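Local coordinates for protein phosphoribosylformylglycinamidine synthase 2 (Thermus thermophilus, PDB 3VIU) that belongs to the AIR synthase-related (PurM-like) family, pairs its N- and C-terminal domain types twice in one chain, and holds ADP and a magnesium ion, at residues L161-G166 against S401-S406. Numbering follows the deposited sequence.
Sequences LYFHEG and SPNLAS
N403 carries most of this contact, in which a turn between helices 391-399 and 408-411 meets strand 156-163, an outermost strand of a six-stranded mixed sheet, in an AIR synthase-related N-terminal (PurM-like) domain range.

Stacking comes first. The amide plane of N403 lies 14° from the ring plane of Y162, with N403 CG 3.2 Å above one ring face and offset toward the rim; N403 CB reaches Y162 CE2 at 3.4 Å. The first torsions bring the two groups together: Y162 CG is anti to its backbone N (chi1 -159°), while N403 CG is anti to its carbonyl carbon.

Apolar packing is slighter. F163 brings its ring edge to the turn, where CD1 meets P402 CB at 4.1 Å; P129 touches both side chains, and L719 of helix 708-723 also packs on F163.

Polar bonds shape each segment internally. S401 O accepts from L404 N at 2.8 Å, closing a type I turn over P402 and N403, and from A405 N. S401 OG takes the N-H of N403 at 3.2 Å, an ST turn. Along the other segment, G166 N donates nearly in the ring plane to H164 ND1 at 2.8 Å (163°).

H164 NE2 hydrogen-bonds to E587. Face-on stacking by a turn held by three S401-centred hydrogen bonds therefore joins the inter-helix connection to the sheet edge, while the tyrosine's hydroxyl is hydrogen-bonded to E578, far along the chain.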
loop_
_atom_site.group_PDB
_atom_site.type_symbol
_atom_site.label_atom_id
_atom_site.label_comp_id
_atom_site.label_asym_id
_atom_site.label_seq_id
_atom_site.Cartn_x
_atom_site.Cartn_y
_atom_site.Cartn_z
ATOM N N LEU A 161 7.358 1.059 -7.975
ATOM C CA LEU A 161 7.114 1.780 -9.226
ATOM C C LEU A 161 7.233 0.844 -10.423
ATOM O O LEU A 161 8.207 0.103 -10.543
ATOM C CB LEU A 161 8.122 2.924 -9.378
ATOM C CG LEU A 161 8.200 3.597 -10.756
ATOM C CD1 LEU A 161 6.885 4.316 -11.095
ATOM C CD2 LEU A 161 9.369 4.569 -10.759
ATOM N N TYR A 162 6.238 0.874 -11.302
ATOM C CA TYR A 162 6.255 0.023 -12.481
ATOM C C TYR A 162 5.593 0.693 -13.677
ATOM O O TYR A 162 4.556 1.353 -13.541
ATOM C CB TYR A 162 5.571 -1.311 -12.190
ATOM C CG TYR A 162 5.994 -2.383 -13.165
ATOM C CD1 TYR A 162 5.352 -2.537 -14.393
ATOM C CD2 TYR A 162 7.119 -3.166 -12.909
ATOM C CE1 TYR A 162 5.827 -3.435 -15.350
ATOM C CE2 TYR A 162 7.606 -4.062 -13.852
ATOM C CZ TYR A 162 6.961 -4.189 -15.074
ATOM O OH TYR A 162 7.489 -5.029 -16.032
ATOM N N PHE A 163 6.204 0.543 -14.848
ATOM C CA PHE A 163 5.656 1.136 -16.058
ATOM C C PHE A 163 5.049 0.024 -16.903
ATOM O O PHE A 163 5.684 -1.012 -17.122
ATOM C CB PHE A 163 6.745 1.874 -16.840
ATOM C CG PHE A 163 7.388 2.998 -16.077
ATOM C CD1 PHE A 163 8.464 2.756 -15.229
ATOM C CD2 PHE A 163 6.925 4.306 -16.214
ATOM C CE1 PHE A 163 9.076 3.803 -14.531
ATOM C CE2 PHE A 163 7.525 5.362 -15.522
ATOM C CZ PHE A 163 8.606 5.111 -14.678
ATOM N N HIS A 164 3.823 0.236 -17.381
ATOM C CA HIS A 164 3.150 -0.794 -18.158
ATOM C C HIS A 164 2.049 -0.265 -19.081
ATOM O O HIS A 164 1.346 0.700 -18.770
ATOM C CB HIS A 164 2.586 -1.850 -17.189
ATOM C CG HIS A 164 2.068 -3.090 -17.850
ATOM N ND1 HIS A 164 0.854 -3.139 -18.504
ATOM C CD2 HIS A 164 2.584 -4.341 -17.923
ATOM C CE1 HIS A 164 0.642 -4.367 -18.946
ATOM N NE2 HIS A 164 1.677 -5.117 -18.605
ATOM N N GLU A 165 1.927 -0.936 -20.218
ATOM C CA GLU A 165 0.961 -0.642 -21.268
ATOM C C GLU A 165 -0.473 -0.533 -20.758
ATOM O O GLU A 165 -1.216 0.360 -21.166
ATOM C CB GLU A 165 1.079 -1.736 -22.349
ATOM C CG GLU A 165 -0.134 -1.975 -23.237
ATOM C CD GLU A 165 -1.180 -2.888 -22.613
ATOM O OE1 GLU A 165 -0.820 -3.981 -22.124
ATOM O OE2 GLU A 165 -2.377 -2.515 -22.629
ATOM N N GLY A 166 -0.852 -1.435 -19.858
ATOM C CA GLY A 166 -2.207 -1.429 -19.335
ATOM C C GLY A 166 -2.595 -0.246 -18.460
ATOM O O GLY A 166 -3.760 -0.107 -18.081
ATOM N N SER A 401 16.502 -1.351 -17.816
ATOM C CA SER A 401 15.058 -1.282 -17.981
ATOM C C SER A 401 14.459 -0.408 -16.898
ATOM O O SER A 401 14.743 -0.594 -15.717
ATOM C CB SER A 401 14.429 -2.670 -17.881
ATOM O OG SER A 401 13.033 -2.567 -17.617
ATOM N N PRO A 402 13.618 0.562 -17.285
ATOM C CA PRO A 402 12.974 1.466 -16.328
ATOM C C PRO A 402 12.226 0.752 -15.188
ATOM O O PRO A 402 11.966 1.344 -14.140
ATOM C CB PRO A 402 12.042 2.285 -17.213
ATOM C CG PRO A 402 12.837 2.406 -18.475
ATOM C CD PRO A 402 13.355 0.994 -18.670
ATOM N N ASN A 403 11.880 -0.509 -15.391
ATOM C CA ASN A 403 11.172 -1.261 -14.370
ATOM C C ASN A 403 12.124 -1.967 -13.404
ATOM O O ASN A 403 11.701 -2.439 -12.349
ATOM C CB ASN A 403 10.245 -2.294 -15.031
ATOM C CG ASN A 403 8.952 -1.675 -15.570
ATOM O OD1 ASN A 403 8.390 -2.154 -16.559
ATOM N ND2 ASN A 403 8.468 -0.625 -14.909
ATOM N N LEU A 404 13.405 -2.025 -13.756
ATOM C CA LEU A 404 14.400 -2.701 -12.924
ATOM C C LEU A 404 15.546 -1.803 -12.441
ATOM O O LEU A 404 16.257 -2.152 -11.507
ATOM C CB LEU A 404 14.975 -3.883 -13.696
ATOM C CG LEU A 404 13.901 -4.797 -14.291
ATOM C CD1 LEU A 404 14.525 -5.809 -15.261
ATOM C CD2 LEU A 404 13.174 -5.494 -13.151
ATOM N N ALA A 405 15.712 -0.650 -13.079
ATOM C CA ALA A 405 16.764 0.299 -12.730
ATOM C C ALA A 405 16.561 0.979 -11.370
ATOM O O ALA A 405 15.491 0.912 -10.775
ATOM C CB ALA A 405 16.880 1.351 -13.822
ATOM N N SER A 406 17.602 1.645 -10.894
ATOM C CA SER A 406 17.567 2.332 -9.607
ATOM C C SER A 406 16.466 3.396 -9.489
ATOM O O SER A 406 16.275 4.190 -10.409
ATOM C CB SER A 406 18.930 2.978 -9.349
ATOM O OG SER A 406 18.923 3.719 -8.148
#